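Local atomic coordinates of 6-phospho-beta-glucosidase BglT (Thermotoga maritima, PDB entry 1UP7), a protein that hydrolyses cellobiose 6'-phosphate to glucose 6-phosphate and glucose, using NAD(+) and a manganese ion as cofactors. Residues A74-F79 with D306-E311; E149-Y154 with E158-L163. All coordinates share one frame; numbering follows the deposited sequence.

Contact 1 of 2, residues A74-F79 with D306-E311; sequences AKYVIF and DLETDE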
ATOM      1  N   ALA A  74      -0.112 -38.605  -2.572  1.00 19.77           N
ATOM      2  CA  ALA A  74       0.181 -38.034  -1.269  1.00 19.38           C
ATOM      3  C   ALA A  74      -0.691 -36.814  -0.989  1.00 19.29           C
ATOM      4  O   ALA A  74      -0.954 -35.999  -1.876  1.00 19.89           O
ATOM      5  CB  ALA A  74       1.658 -37.690  -1.167  1.00 19.01           C
ATOM      6  N   LYS A  75      -1.177 -36.718   0.235  1.00 18.96           N
ATOM      7  CA  LYS A  75      -1.866 -35.525   0.699  1.00 19.02           C
ATOM      8  C   LYS A  75      -0.813 -34.524   1.237  1.00 18.54           C
ATOM      9  O   LYS A  75      -0.962 -33.317   1.052  1.00 18.64           O
ATOM     10  CB  LYS A  75      -2.903 -35.910   1.767  1.00 19.15           C
ATOM     11  CG  LYS A  75      -3.713 -34.731   2.270  1.00 20.66           C
ATOM     12  CD  LYS A  75      -5.162 -35.074   2.535  1.00 19.32           C
ATOM     13  CE  LYS A  75      -5.989 -33.789   2.789  1.00 18.82           C
ATOM     14  NZ  LYS A  75      -7.105 -34.002   3.811  1.00 18.95           N
ATOM     15  N   TYR A  76       0.250 -35.035   1.870  1.00 17.84           N
ATOM     16  CA  TYR A  76       1.367 -34.183   2.335  1.00 17.71           C
ATOM     17  C   TYR A  76       2.696 -34.676   1.802  1.00 17.76           C
ATOM     18  O   TYR A  76       2.959 -35.888   1.755  1.00 18.09           O
ATOM     19  CB  TYR A  76       1.434 -34.035   3.881  1.00 16.56           C
ATOM     20  CG  TYR A  76       0.136 -33.562   4.442  1.00 16.36           C
ATOM     21  CD1 TYR A  76      -0.170 -32.196   4.487  1.00 15.12           C
ATOM     22  CD2 TYR A  76      -0.834 -34.484   4.852  1.00 16.19           C
ATOM     23  CE1 TYR A  76      -1.420 -31.755   4.961  1.00 16.81           C
ATOM     24  CE2 TYR A  76      -2.081 -34.060   5.328  1.00 18.14           C
ATOM     25  CZ  TYR A  76      -2.362 -32.689   5.384  1.00 18.07           C
ATOM     26  OH  TYR A  76      -3.580 -32.285   5.855  1.00 18.49           O
ATOM     27  N   VAL A  77       3.530 -33.734   1.394  1.00 17.51           N
ATOM     28  CA  VAL A  77       4.896 -34.046   0.975  1.00 17.14           C
ATOM     29  C   VAL A  77       5.902 -33.259   1.813  1.00 17.43           C
ATOM     30  O   VAL A  77       5.872 -32.015   1.850  1.00 17.15           O
ATOM     31  CB  VAL A  77       5.095 -33.830  -0.570  1.00 16.87           C
ATOM     32  CG1 VAL A  77       6.515 -34.152  -1.014  1.00 14.65           C
ATOM     33  CG2 VAL A  77       4.091 -34.712  -1.367  1.00 15.88           C
ATOM     34  N   ILE A  78       6.818 -33.989   2.453  1.00 17.35           N
ATOM     35  CA  ILE A  78       7.806 -33.369   3.315  1.00 17.06           C
ATOM     36  C   ILE A  78       9.135 -33.301   2.595  1.00 17.58           C
ATOM     37  O   ILE A  78       9.707 -34.343   2.270  1.00 17.35           O
ATOM     38  CB  ILE A  78       7.920 -34.119   4.687  1.00 17.44           C
ATOM     39  CG1 ILE A  78       6.584 -34.041   5.458  1.00 15.22           C
ATOM     40  CG2 ILE A  78       9.116 -33.565   5.527  1.00 15.77           C
ATOM     41  CD1 ILE A  78       6.472 -35.014   6.607  1.00 15.37           C
ATOM     42  N   PHE A  79       9.620 -32.070   2.346  1.00 17.60           N
ATOM     43  CA  PHE A  79      10.963 -31.860   1.797  1.00 17.40           C
ATOM     44  C   PHE A  79      11.958 -31.820   2.934  1.00 17.85           C
ATOM     45  O   PHE A  79      11.931 -30.897   3.760  1.00 18.19           O
ATOM     46  CB  PHE A  79      11.071 -30.528   1.039  1.00 17.05           C
ATOM     47  CG  PHE A  79      10.486 -30.552  -0.328  1.00 15.96           C
ATOM     48  CD1 PHE A  79       9.803 -31.687  -0.808  1.00 13.30           C
ATOM     49  CD2 PHE A  79      10.588 -29.430  -1.142  1.00 14.85           C
ATOM     50  CE1 PHE A  79       9.235 -31.694  -2.080  1.00 13.77           C
ATOM     51  CE2 PHE A  79      10.042 -29.430  -2.441  1.00 13.66           C
ATOM     52  CZ  PHE A  79       9.366 -30.569  -2.904  1.00 14.08           C
ATOM     53  N   ASP A 306      -2.925 -30.306  12.470  1.00 19.14           N
ATOM     54  CA  ASP A 306      -3.870 -29.179  12.541  1.00 18.72           C
ATOM     55  C   ASP A 306      -4.313 -28.738  11.142  1.00 18.68           C
ATOM     56  O   ASP A 306      -5.335 -28.090  10.976  1.00 18.81           O
ATOM     57  CB  ASP A 306      -3.310 -28.018  13.379  1.00 18.03           C
ATOM     58  CG  ASP A 306      -2.936 -28.449  14.776  1.00 18.44           C
ATOM     59  OD1 ASP A 306      -3.543 -29.432  15.256  1.00 20.04           O
ATOM     60  OD2 ASP A 306      -2.045 -27.907  15.480  1.00 17.36           O
ATOM     61  N   LEU A 307      -3.556 -29.131  10.135  1.00 18.63           N
ATOM     62  CA  LEU A 307      -3.991 -28.991   8.742  1.00 18.65           C
ATOM     63  C   LEU A 307      -5.071 -30.019   8.421  1.00 19.13           C
ATOM     64  O   LEU A 307      -5.913 -29.782   7.559  1.00 19.41           O
ATOM     65  CB  LEU A 307      -2.806 -29.198   7.811  1.00 17.98           C
ATOM     66  CG  LEU A 307      -2.222 -28.134   6.868  1.00 18.00           C
ATOM     67  CD1 LEU A 307      -2.858 -26.770   6.918  1.00 17.52           C
ATOM     68  CD2 LEU A 307      -0.775 -28.036   7.081  1.00 16.55           C
ATOM     69  N   GLU A 308      -5.065 -31.143   9.135  1.00 19.20           N
ATOM     70  CA  GLU A 308      -6.073 -32.198   8.937  1.00 19.61           C
ATOM     71  C   GLU A 308      -7.382 -32.021   9.693  1.00 19.30           C
ATOM     72  O   GLU A 308      -8.392 -32.472   9.215  1.00 19.85           O
ATOM     73  CB  GLU A 308      -5.491 -33.579   9.275  1.00 19.71           C
ATOM     74  CG  GLU A 308      -4.643 -34.146   8.168  1.00 19.98           C
ATOM     75  CD  GLU A 308      -5.484 -34.447   6.950  1.00 23.40           C
ATOM     76  OE1 GLU A 308      -6.292 -35.401   7.038  1.00 23.90           O
ATOM     77  OE2 GLU A 308      -5.364 -33.719   5.926  1.00 22.53           O
ATOM     78  N   THR A 309      -7.368 -31.398  10.867  1.00 19.17           N
ATOM     79  CA  THR A 309      -8.614 -31.176  11.613  1.00 18.57           C
ATOM     80  C   THR A 309      -9.210 -29.805  11.298  1.00 18.68           C
ATOM     81  O   THR A 309      -8.612 -28.983  10.589  1.00 18.45           O
ATOM     82  CB  THR A 309      -8.380 -31.228  13.131  1.00 18.53           C
ATOM     83  OG1 THR A 309      -7.495 -30.147  13.481  1.00 18.19           O
ATOM     84  CG2 THR A 309      -7.681 -32.522  13.548  1.00 16.07           C
ATOM     85  N   ASP A 310     -10.363 -29.558  11.895  1.00 18.41           N
ATOM     86  CA  ASP A 310     -11.059 -28.318  11.730  1.00 18.36           C
ATOM     87  C   ASP A 310     -11.078 -27.508  13.021  1.00 18.41           C
ATOM     88  O   ASP A 310     -11.911 -26.624  13.180  1.00 18.38           O
ATOM     89  CB  ASP A 310     -12.466 -28.630  11.169  1.00 18.23           C
ATOM     90  CG  ASP A 310     -13.129 -27.413  10.562  1.00 16.89           C
ATOM     91  OD1 ASP A 310     -12.516 -26.752   9.700  1.00 14.38           O
ATOM     92  OD2 ASP A 310     -14.239 -27.027  10.937  1.00 15.40           O
ATOM     93  N   GLU A 311     -10.122 -27.792  13.913  1.00 19.09           N
ATOM     94  CA  GLU A 311     -10.004 -27.135  15.219  1.00 19.55           C
ATOM     95  C   GLU A 311      -9.611 -25.660  15.093  1.00 18.95           C
ATOM     96  O   GLU A 311     -10.268 -24.793  15.670  1.00 18.69           O
ATOM     97  CB  GLU A 311      -8.923 -27.836  16.000  1.00 19.88           C
ATOM     98  CG  GLU A 311      -9.388 -28.951  16.902  1.00 23.97           C
ATOM     99  CD  GLU A 311      -8.588 -28.915  18.188  1.00 28.85           C
ATOM    100  OE1 GLU A 311      -7.349 -29.160  18.115  1.00 28.43           O
ATOM    101  OE2 GLU A 311      -9.188 -28.590  19.258  1.00 30.60           O
TER
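Lys75 and Tyr76, in segment 74-79, face Leu307 and Glu308 in the last turn of helix 296-308, and the CA atoms of Tyr76 and Leu307 stand 9.8 Å apart, so long side chains have to span the gap. Lys75, exposed to solvent, does so with a chi1 of -178° that starts the chain away from the backbone N, and bends at chi2 and chi4 bring NZ to Glu308, which comes from the opposite direction. Lys75 NZ donates to Glu308 OE2 at 2.8 Å in a salt bridge, a bond to be read with caution because OE2 crowds Tyr76 OH in the model. As modelled, Glu308 CD lies in the plane of the Tyr76 ring at its edge, with the carboxylate turned 85° to it, though the crowding at OE2 leaves the exact pose doubtful. Beside this polar end, Tyr76 CE1 packs 4.1 Å from Leu307 CB, an apolar contact that suits a buried tyrosine. Strand 76-79 is an inner strand of the parallel Rossmann sheet, paired with strands 4-8 and 136-139, whereas the helix belongs to the C-terminal family region and lies over one face of that sheet. Alternation along the strand turns Tyr76 and Ile78 to this face, and both also touch Ile304 one turn earlier in the helix. Glu308 additionally packs on Val29, within the NAD(+)-binding range, and Asp310 salt-bridges Arg341.

Contact 2 of 2, residues E149-Y154 with E158-L163; sequences EFVRNY and EKFIGL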
ATOM      1  N   GLU A 149      10.092 -18.298  -0.336  1.00 17.63           N
ATOM      2  CA  GLU A 149       9.960 -17.079  -1.138  1.00 17.83           C
ATOM      3  C   GLU A 149       9.929 -17.469  -2.614  1.00 18.00           C
ATOM      4  O   GLU A 149       9.104 -17.004  -3.383  1.00 17.82           O
ATOM      5  CB  GLU A 149      11.124 -16.117  -0.899  1.00 17.06           C
ATOM      6  CG  GLU A 149      11.156 -14.876  -1.807  1.00 17.81           C
ATOM      7  CD  GLU A 149       9.987 -13.910  -1.593  1.00 18.71           C
ATOM      8  OE1 GLU A 149       9.528 -13.743  -0.449  1.00 17.59           O
ATOM      9  OE2 GLU A 149       9.529 -13.301  -2.577  1.00 19.56           O
ATOM     10  N   PHE A 150      10.851 -18.340  -2.993  1.00 17.83           N
ATOM     11  CA  PHE A 150      10.973 -18.773  -4.367  1.00 17.88           C
ATOM     12  C   PHE A 150       9.728 -19.536  -4.862  1.00 18.30           C
ATOM     13  O   PHE A 150       9.175 -19.196  -5.930  1.00 18.16           O
ATOM     14  CB  PHE A 150      12.239 -19.608  -4.505  1.00 17.95           C
ATOM     15  CG  PHE A 150      12.397 -20.304  -5.826  1.00 16.69           C
ATOM     16  CD1 PHE A 150      12.583 -19.574  -7.001  1.00 17.38           C
ATOM     17  CD2 PHE A 150      12.422 -21.700  -5.878  1.00 14.69           C
ATOM     18  CE1 PHE A 150      12.788 -20.231  -8.239  1.00 17.46           C
ATOM     19  CE2 PHE A 150      12.612 -22.362  -7.078  1.00 15.19           C
ATOM     20  CZ  PHE A 150      12.810 -21.632  -8.271  1.00 16.11           C
ATOM     21  N   VAL A 151       9.275 -20.528  -4.095  1.00 17.93           N
ATOM     22  CA  VAL A 151       8.111 -21.298  -4.490  1.00 18.01           C
ATOM     23  C   VAL A 151       6.799 -20.498  -4.475  1.00 18.70           C
ATOM     24  O   VAL A 151       6.011 -20.586  -5.435  1.00 19.08           O
ATOM     25  CB  VAL A 151       7.918 -22.571  -3.664  1.00 18.41           C
ATOM     26  CG1 VAL A 151       6.630 -23.312  -4.139  1.00 16.90           C
ATOM     27  CG2 VAL A 151       9.158 -23.478  -3.754  1.00 17.26           C
ATOM     28  N   ARG A 152       6.563 -19.725  -3.426  1.00 18.33           N
ATOM     29  CA  ARG A 152       5.320 -18.939  -3.338  1.00 18.61           C
ATOM     30  C   ARG A 152       5.234 -17.823  -4.372  1.00 18.70           C
ATOM     31  O   ARG A 152       4.180 -17.619  -4.979  1.00 18.63           O
ATOM     32  CB  ARG A 152       5.163 -18.325  -1.946  1.00 17.42           C
ATOM     33  CG  ARG A 152       4.901 -19.348  -0.874  1.00 18.15           C
ATOM     34  CD  ARG A 152       3.641 -20.169  -1.072  1.00 17.47           C
ATOM     35  NE  ARG A 152       2.472 -19.331  -1.327  1.00 19.16           N
ATOM     36  CZ  ARG A 152       1.696 -18.800  -0.380  1.00 19.96           C
ATOM     37  NH1 ARG A 152       1.945 -18.979   0.907  1.00 16.36           N
ATOM     38  NH2 ARG A 152       0.664 -18.068  -0.733  1.00 20.59           N
ATOM     39  N   ASN A 153       6.344 -17.109  -4.574  1.00 18.50           N
ATOM     40  CA  ASN A 153       6.309 -15.886  -5.370  1.00 18.68           C
ATOM     41  C   ASN A 153       6.810 -16.002  -6.801  1.00 18.34           C
ATOM     42  O   ASN A 153       6.550 -15.136  -7.619  1.00 18.67           O
ATOM     43  CB  ASN A 153       7.017 -14.753  -4.602  1.00 18.49           C
ATOM     44  CG  ASN A 153       6.194 -14.282  -3.408  1.00 18.10           C
ATOM     45  OD1 ASN A 153       4.966 -14.395  -3.416  1.00 17.25           O
ATOM     46  ND2 ASN A 153       6.861 -13.778  -2.380  1.00 19.13           N
ATOM     47  N   TYR A 154       7.532 -17.066  -7.115  1.00 18.17           N
ATOM     48  CA  TYR A 154       8.068 -17.216  -8.460  1.00 18.24           C
ATOM     49  C   TYR A 154       7.528 -18.474  -9.142  1.00 18.64           C
ATOM     50  O   TYR A 154       7.129 -18.402 -10.281  1.00 18.68           O
ATOM     51  CB  TYR A 154       9.595 -17.167  -8.456  1.00 18.50           C
ATOM     52  CG  TYR A 154      10.125 -15.833  -7.975  1.00 18.31           C
ATOM     53  CD1 TYR A 154      10.185 -15.554  -6.613  1.00 15.10           C
ATOM     54  CD2 TYR A 154      10.508 -14.829  -8.894  1.00 16.42           C
ATOM     55  CE1 TYR A 154      10.641 -14.334  -6.150  1.00 19.45           C
ATOM     56  CE2 TYR A 154      10.963 -13.598  -8.439  1.00 17.64           C
ATOM     57  CZ  TYR A 154      11.026 -13.366  -7.066  1.00 20.86           C
ATOM     58  OH  TYR A 154      11.498 -12.191  -6.575  1.00 23.92           O
ATOM     59  N   GLU A 158       0.867 -22.403  -4.221  1.00 19.66           N
ATOM     60  CA  GLU A 158       0.341 -21.868  -2.973  1.00 20.82           C
ATOM     61  C   GLU A 158       0.613 -22.756  -1.754  1.00 20.32           C
ATOM     62  O   GLU A 158       1.000 -22.265  -0.696  1.00 20.84           O
ATOM     63  CB  GLU A 158      -1.164 -21.594  -3.077  1.00 21.11           C
ATOM     64  CG  GLU A 158      -1.682 -21.072  -1.740  1.00 26.75           C
ATOM     65  CD  GLU A 158      -3.093 -20.517  -1.772  1.00 34.30           C
ATOM     66  OE1 GLU A 158      -3.964 -21.065  -2.512  1.00 34.72           O
ATOM     67  OE2 GLU A 158      -3.321 -19.530  -1.014  1.00 38.19           O
ATOM     68  N   LYS A 159       0.432 -24.059  -1.915  1.00 20.25           N
ATOM     69  CA  LYS A 159       0.530 -25.007  -0.812  1.00 20.09           C
ATOM     70  C   LYS A 159       1.946 -25.464  -0.562  1.00 19.81           C
ATOM     71  O   LYS A 159       2.247 -26.667  -0.587  1.00 19.56           O
ATOM     72  CB  LYS A 159      -0.370 -26.209  -1.069  1.00 21.14           C
ATOM     73  CG  LYS A 159      -1.846 -25.892  -0.850  1.00 22.58           C
ATOM     74  CD  LYS A 159      -2.637 -26.206  -2.042  1.00 26.37           C
ATOM     75  CE  LYS A 159      -3.409 -27.480  -1.839  1.00 30.18           C
ATOM     76  NZ  LYS A 159      -2.484 -28.619  -1.970  1.00 31.56           N
ATOM     77  N   PHE A 160       2.822 -24.494  -0.298  1.00 19.31           N
ATOM     78  CA  PHE A 160       4.186 -24.777   0.083  1.00 18.67           C
ATOM     79  C   PHE A 160       4.455 -24.026   1.373  1.00 19.28           C
ATOM     80  O   PHE A 160       4.467 -22.776   1.411  1.00 19.52           O
ATOM     81  CB  PHE A 160       5.122 -24.326  -1.017  1.00 17.96           C
ATOM     82  CG  PHE A 160       6.570 -24.712  -0.802  1.00 18.48           C
ATOM     83  CD1 PHE A 160       7.404 -23.951   0.054  1.00 16.84           C
ATOM     84  CD2 PHE A 160       7.124 -25.810  -1.477  1.00 16.92           C
ATOM     85  CE1 PHE A 160       8.741 -24.282   0.226  1.00 16.68           C
ATOM     86  CE2 PHE A 160       8.503 -26.155  -1.307  1.00 15.79           C
ATOM     87  CZ  PHE A 160       9.298 -25.401  -0.467  1.00 16.11           C
ATOM     88  N   ILE A 161       4.661 -24.795   2.437  1.00 18.82           N
ATOM     89  CA  ILE A 161       4.820 -24.232   3.757  1.00 18.44           C
ATOM     90  C   ILE A 161       6.227 -24.457   4.255  1.00 18.45           C
ATOM     91  O   ILE A 161       6.628 -25.606   4.456  1.00 18.28           O
ATOM     92  CB  ILE A 161       3.799 -24.862   4.731  1.00 18.35           C
ATOM     93  CG1 ILE A 161       2.385 -24.735   4.172  1.00 18.07           C
ATOM     94  CG2 ILE A 161       3.917 -24.224   6.100  1.00 15.80           C
ATOM     95  CD1 ILE A 161       1.301 -25.475   5.036  1.00 16.37           C
ATOM     96  N   GLY A 162       6.955 -23.366   4.467  1.00 18.34           N
ATOM     97  CA  GLY A 162       8.320 -23.432   4.955  1.00 18.64           C
ATOM     98  C   GLY A 162       8.330 -23.516   6.464  1.00 19.12           C
ATOM     99  O   GLY A 162       7.614 -22.777   7.160  1.00 19.29           O
ATOM    100  N   LEU A 163       9.141 -24.426   6.972  1.00 19.46           N
ATOM    101  CA  LEU A 163       9.238 -24.654   8.408  1.00 20.24           C
ATOM    102  C   LEU A 163      10.675 -24.547   8.857  1.00 20.65           C
ATOM    103  O   LEU A 163      11.578 -24.708   8.069  1.00 20.42           O
ATOM    104  CB  LEU A 163       8.746 -26.048   8.725  1.00 20.55           C
ATOM    105  CG  LEU A 163       7.661 -26.214   9.750  1.00 21.81           C
ATOM    106  CD1 LEU A 163       6.461 -25.385   9.348  1.00 21.44           C
ATOM    107  CD2 LEU A 163       7.321 -27.678   9.820  1.00 21.20           C
TER
HETATM  108  O   HOH W   1       3.809 -20.698   2.511  1.00 28.60           O
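Val151 sits on the ring of Phe160: its CG2 lies 3.7 Å from the ring centroid and 12° off the normal, a CH-pi contact over the centre of the face. Because Val151 CG1 is trans to the backbone N (chi1 179°), that second methyl falls against Phe160 CB at 3.6 Å, so a beta-branched residue covers both ring and stem. Next to this apolar pair, Arg152 folds back through bends at chi2 and chi3 until Glu158 O stands 3.2 Å above one face of its guanidinium; NE is near this oxygen, but the angle is too poor for a hydrogen bond. In the guanidinium plane, Arg152 NH1 donates to a water at 3.0 Å, and the water bridges to Phe160 O, though at a doubtfully short distance. Glu158 OE2 is 4.3 Å from Arg152 NH2, close enough only for general attraction of charge. Cut back to an alanine here, the chain would lose the flat group under Glu158 O, and that carbonyl and the nearby Glu158 carboxylate would probably be left without their cationic neighbour. Farther out, Asn153 ND2 donates almost straight (170°) to Glu149 OE2, one turn back, and Glu149 is itself held by Lys365 and Arg369. In this beta-alpha-beta crossover, helix 144-155 packs on strand 160-162, next to strand 136-139, with helix 109-131 meeting Val151 and helix 296-308 meeting Ile161 on the sheet's opposite face.

From the N terminus, three strands of the sheet (4-8, 33-37, 60-63) precede strand 76-79; the chain then passes through strand 136-139 and helix 144-155 to strand 160-162, where contact 2 closes a short turn. Only much later does helix 296-308 return to the sheet, and contact 1 closes a loop of 226 residues, with contact 2 nested inside it. Contact 2 is local to the Rossmann sheet; contact 1 ties that sheet to the C-terminal family region. Their centres are 15 Å apart, and they touch on both faces of the sheet: Phe79 CE2 packs 3.8 Å from Phe160 CE2, while Leu307 CD2 lies 3.9 Å from Ile161 CD1.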